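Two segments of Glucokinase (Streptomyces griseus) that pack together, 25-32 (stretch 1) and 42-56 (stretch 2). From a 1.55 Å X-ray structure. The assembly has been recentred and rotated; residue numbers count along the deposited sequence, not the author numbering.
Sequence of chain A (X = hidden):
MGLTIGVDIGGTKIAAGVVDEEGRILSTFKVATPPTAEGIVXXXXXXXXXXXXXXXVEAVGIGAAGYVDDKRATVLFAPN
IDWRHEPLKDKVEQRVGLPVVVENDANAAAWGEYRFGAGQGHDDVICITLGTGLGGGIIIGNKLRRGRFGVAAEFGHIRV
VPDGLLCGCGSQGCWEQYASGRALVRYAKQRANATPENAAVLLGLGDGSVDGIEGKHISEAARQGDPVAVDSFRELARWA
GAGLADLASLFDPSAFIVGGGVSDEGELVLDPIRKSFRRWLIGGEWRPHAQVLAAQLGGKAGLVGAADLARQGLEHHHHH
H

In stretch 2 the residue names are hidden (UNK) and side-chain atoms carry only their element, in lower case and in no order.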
# COMPACT_ATOMS: atom_id res chain seq x y z
N ILE A 25 -40.32 14.63 10.70
CA ILE A 25 -40.30 15.21 9.38
C ILE A 25 -41.76 15.40 8.93
O ILE A 25 -42.55 14.44 8.91
CB ILE A 25 -39.50 14.32 8.40
CG1 ILE A 25 -38.06 14.14 8.90
CG2 ILE A 25 -39.51 14.91 7.02
CD1 ILE A 25 -37.27 13.09 8.14
N LEU A 26 -42.12 16.64 8.62
CA LEU A 26 -43.49 16.98 8.20
C LEU A 26 -43.69 17.17 6.70
O LEU A 26 -44.82 17.22 6.23
CB LEU A 26 -44.01 18.22 8.93
CG LEU A 26 -43.95 18.26 10.45
CD1 LEU A 26 -44.59 19.55 10.92
CD2 LEU A 26 -44.63 17.04 11.06
N SER A 27 -42.59 17.29 5.95
CA SER A 27 -42.68 17.40 4.50
C SER A 27 -41.39 16.92 3.86
O SER A 27 -40.36 16.86 4.52
CB SER A 27 -42.96 18.84 4.07
OG SER A 27 -41.83 19.67 4.28
N THR A 28 -41.47 16.61 2.57
CA THR A 28 -40.36 16.06 1.78
C THR A 28 -40.26 16.79 0.45
O THR A 28 -41.25 16.97 -0.24
CB THR A 28 -40.59 14.56 1.50
OG1 THR A 28 -40.79 13.86 2.73
CG2 THR A 28 -39.42 13.95 0.73
N PHE A 29 -39.05 17.21 0.09
CA PHE A 29 -38.79 17.71 -1.25
C PHE A 29 -37.43 17.15 -1.68
O PHE A 29 -36.52 17.11 -0.88
CB PHE A 29 -38.77 19.24 -1.29
CG PHE A 29 -38.39 19.82 -2.64
CD1 PHE A 29 -39.38 20.26 -3.51
CD2 PHE A 29 -37.06 19.90 -3.03
CE1 PHE A 29 -39.05 20.80 -4.76
CE2 PHE A 29 -36.71 20.43 -4.29
CZ PHE A 29 -37.72 20.88 -5.15
N LYS A 30 -37.34 16.67 -2.92
CA LYS A 30 -36.08 16.14 -3.46
C LYS A 30 -35.81 16.70 -4.85
O LYS A 30 -36.73 16.84 -5.66
CB LYS A 30 -36.11 14.61 -3.55
CG LYS A 30 -36.50 13.89 -2.28
CD LYS A 30 -36.64 12.39 -2.54
CE LYS A 30 -37.11 11.63 -1.30
NZ LYS A 30 -35.97 11.30 -0.40
N VAL A 31 -34.55 17.01 -5.14
CA VAL A 31 -34.16 17.39 -6.51
C VAL A 31 -32.69 17.03 -6.67
O VAL A 31 -31.96 17.01 -5.69
CB VAL A 31 -34.41 18.90 -6.80
CG1 VAL A 31 -33.48 19.81 -6.01
CG2 VAL A 31 -34.29 19.20 -8.29
N ALA A 32 -32.26 16.76 -7.91
CA ALA A 32 -30.85 16.47 -8.17
C ALA A 32 -29.99 17.71 -7.95
O ALA A 32 -30.39 18.84 -8.25
CB ALA A 32 -30.66 15.92 -9.60
N UNK A 42 -30.19 28.24 -6.73
CA UNK A 42 -31.54 28.15 -7.29
C UNK A 42 -32.29 26.92 -6.77
O UNK A 42 -33.45 27.03 -6.37
o UNK A 42 -30.81 29.38 -10.69
c UNK A 42 -31.51 28.08 -8.82
c UNK A 42 -31.11 29.41 -9.48
o UNK A 42 -31.11 30.47 -8.82
N UNK A 43 -31.62 25.76 -6.77
CA UNK A 43 -32.20 24.51 -6.31
C UNK A 43 -32.52 24.53 -4.82
O UNK A 43 -33.52 23.97 -4.39
c UNK A 43 -31.28 23.34 -6.64
N UNK A 44 -31.64 25.16 -4.03
CA UNK A 44 -31.91 25.33 -2.59
C UNK A 44 -33.18 26.13 -2.39
O UNK A 44 -34.03 25.78 -1.57
c UNK A 44 -31.18 26.39 -0.41
c UNK A 44 -30.77 26.02 -1.84
c UNK A 44 -29.52 25.14 -1.83
c UNK A 44 -28.25 25.89 -1.43
N UNK A 45 -33.32 27.21 -3.14
CA UNK A 45 -34.52 28.02 -3.06
C UNK A 45 -35.78 27.25 -3.46
O UNK A 45 -36.82 27.37 -2.80
c UNK A 45 -34.34 29.29 -3.89
s UNK A 45 -33.14 30.39 -3.13
N UNK A 46 -35.68 26.44 -4.51
CA UNK A 46 -36.80 25.58 -4.94
C UNK A 46 -37.15 24.54 -3.88
O UNK A 46 -38.33 24.26 -3.63
c UNK A 46 -36.48 24.90 -6.25
N UNK A 47 -36.11 23.94 -3.29
CA UNK A 47 -36.29 22.96 -2.21
C UNK A 47 -36.96 23.56 -0.97
O UNK A 47 -37.89 22.96 -0.40
c UNK A 47 -34.95 22.32 -1.83
N UNK A 48 -36.49 24.73 -0.56
CA UNK A 48 -37.08 25.43 0.58
C UNK A 48 -38.55 25.76 0.28
O UNK A 48 -39.42 25.48 1.09
c UNK A 48 -36.30 26.72 0.96
c UNK A 48 -37.07 27.56 1.99
c UNK A 48 -34.91 26.37 1.48
N UNK A 49 -38.83 26.32 -0.90
CA UNK A 49 -40.21 26.66 -1.29
C UNK A 49 -41.13 25.42 -1.32
O UNK A 49 -42.25 25.45 -0.78
c UNK A 49 -40.21 27.38 -2.64
N UNK A 50 -40.64 24.34 -1.92
CA UNK A 50 -41.40 23.09 -2.01
C UNK A 50 -41.67 22.45 -0.66
O UNK A 50 -42.80 22.05 -0.37
N UNK A 51 -40.64 22.33 0.17
CA UNK A 51 -40.81 21.71 1.49
C UNK A 51 -41.67 22.58 2.43
O UNK A 51 -42.38 22.06 3.30
c UNK A 51 -39.46 21.45 2.10
N UNK A 52 -41.64 23.90 2.20
CA UNK A 52 -42.31 24.85 3.09
C UNK A 52 -43.81 24.93 2.84
O UNK A 52 -44.51 25.49 3.67
o UNK A 52 -40.38 26.23 3.52
c UNK A 52 -41.69 26.24 2.96
N UNK A 53 -44.28 24.40 1.71
CA UNK A 53 -45.73 24.46 1.35
C UNK A 53 -46.60 24.03 2.51
O UNK A 53 -46.48 22.91 2.99
o UNK A 53 -48.89 22.75 -2.14
c UNK A 53 -47.49 23.60 -0.37
c UNK A 53 -47.73 22.78 -1.65
o UNK A 53 -46.76 22.15 -2.15
c UNK A 53 -46.03 23.58 0.12
N UNK A 54 -47.50 24.93 2.94
CA UNK A 54 -48.42 24.65 4.03
C UNK A 54 -47.94 24.91 5.44
O UNK A 54 -48.71 24.77 6.39
N UNK A 55 -46.67 25.30 5.59
CA UNK A 55 -46.09 25.36 6.93
C UNK A 55 -45.53 26.72 7.26
O UNK A 55 -44.94 27.38 6.41
n UNK A 55 -45.98 20.91 6.07
c UNK A 55 -46.38 20.96 7.33
c UNK A 55 -44.98 24.30 7.08
c UNK A 55 -45.40 22.11 5.74
n UNK A 55 -46.08 22.14 7.82
c UNK A 55 -45.45 22.90 6.85
N UNK A 56 -45.68 27.12 8.52
CA UNK A 56 -45.05 28.33 9.03
C UNK A 56 -43.62 28.00 9.47
O UNK A 56 -43.42 27.31 10.47
o UNK A 56 -47.48 29.85 8.70
c UNK A 56 -45.86 28.90 10.20
o UNK A 56 -48.18 29.10 10.65
c UNK A 56 -47.27 29.31 9.82
O HOH W 1 -46.82 18.29 4.66

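Position 42 has two side-chain carbons, the second carrying two oxygens, and stays out of reach of stretch 1: D42. Position 43 has a single carbon, pointing toward the strand, its CB 4.2 Å from V31 CG1; one carbon is A43. Position 44 has four carbons, forked at the first with one arm two carbons long, and points away from the strand: I44. Position 45 carries a carbon and then a sulfur, out of reach, so C45.

Position 46 has one carbon, set sideways, with its CB 4.3 Å from F29 CZ; this is A46, whose carbonyl O also lies over a face of the F29 ring, 3.7 Å from F29 CE1. Position 47 again has one carbon, CB 3.4 Å from F29 CD2, and is A47. Its CA sits over the ring face, 3.6 Å from the F29 ring centroid, a CH-pi contact. Position 48 has one carbon carrying two more and points away: V48. Position 49 has one carbon, its CB 7.0 Å from F29 CE1 and so out of contact; a lone carbon is A49.

Position 50 has no side-chain atoms, and its CA lies 3.8 Å from F29 CD1. An ideal CB here would fall 2.3 Å from F29 CD1, a clash, so the ring occupies the space a side chain would need: G50. Position 51 has one carbon, CB 4.1 Å from F29 CB, while its backbone O accepts a 2.6 Å hydrogen bond from S27 OG: A51.

Position 52 has one carbon and then one oxygen, pointing away; it is S52, whose OG donates to V48 O at 2.7 Å. Position 53 has three carbons, the third ending in two oxygens, and no contact: E53. Position 54 has no side chain, and at phi 87° a CB would jam against the preceding carbonyl, which calls for G54 in this type II turn. Position 55 has one carbon and a five-membered ring of three carbons and two nitrogens, lying by L26 and S27: H55. Its CE1 is 4.0 Å from L26 CB, and a water links its NE2 (3.1 Å) to L26 O (2.8 Å). Position 56, two carbons with two terminal oxygens, is out of reach: D56.

The rule is small against large. Strand and helix run nearly antiparallel, their axes approaching to 8.0 Å, and alanines and a glycine let F29 lie against the helix backbone. V31 extends the apolar contact to A43, while S27 ties down the carbonyl of A51.

Stretch 2 42-56: DAICAAVAGASEGHD
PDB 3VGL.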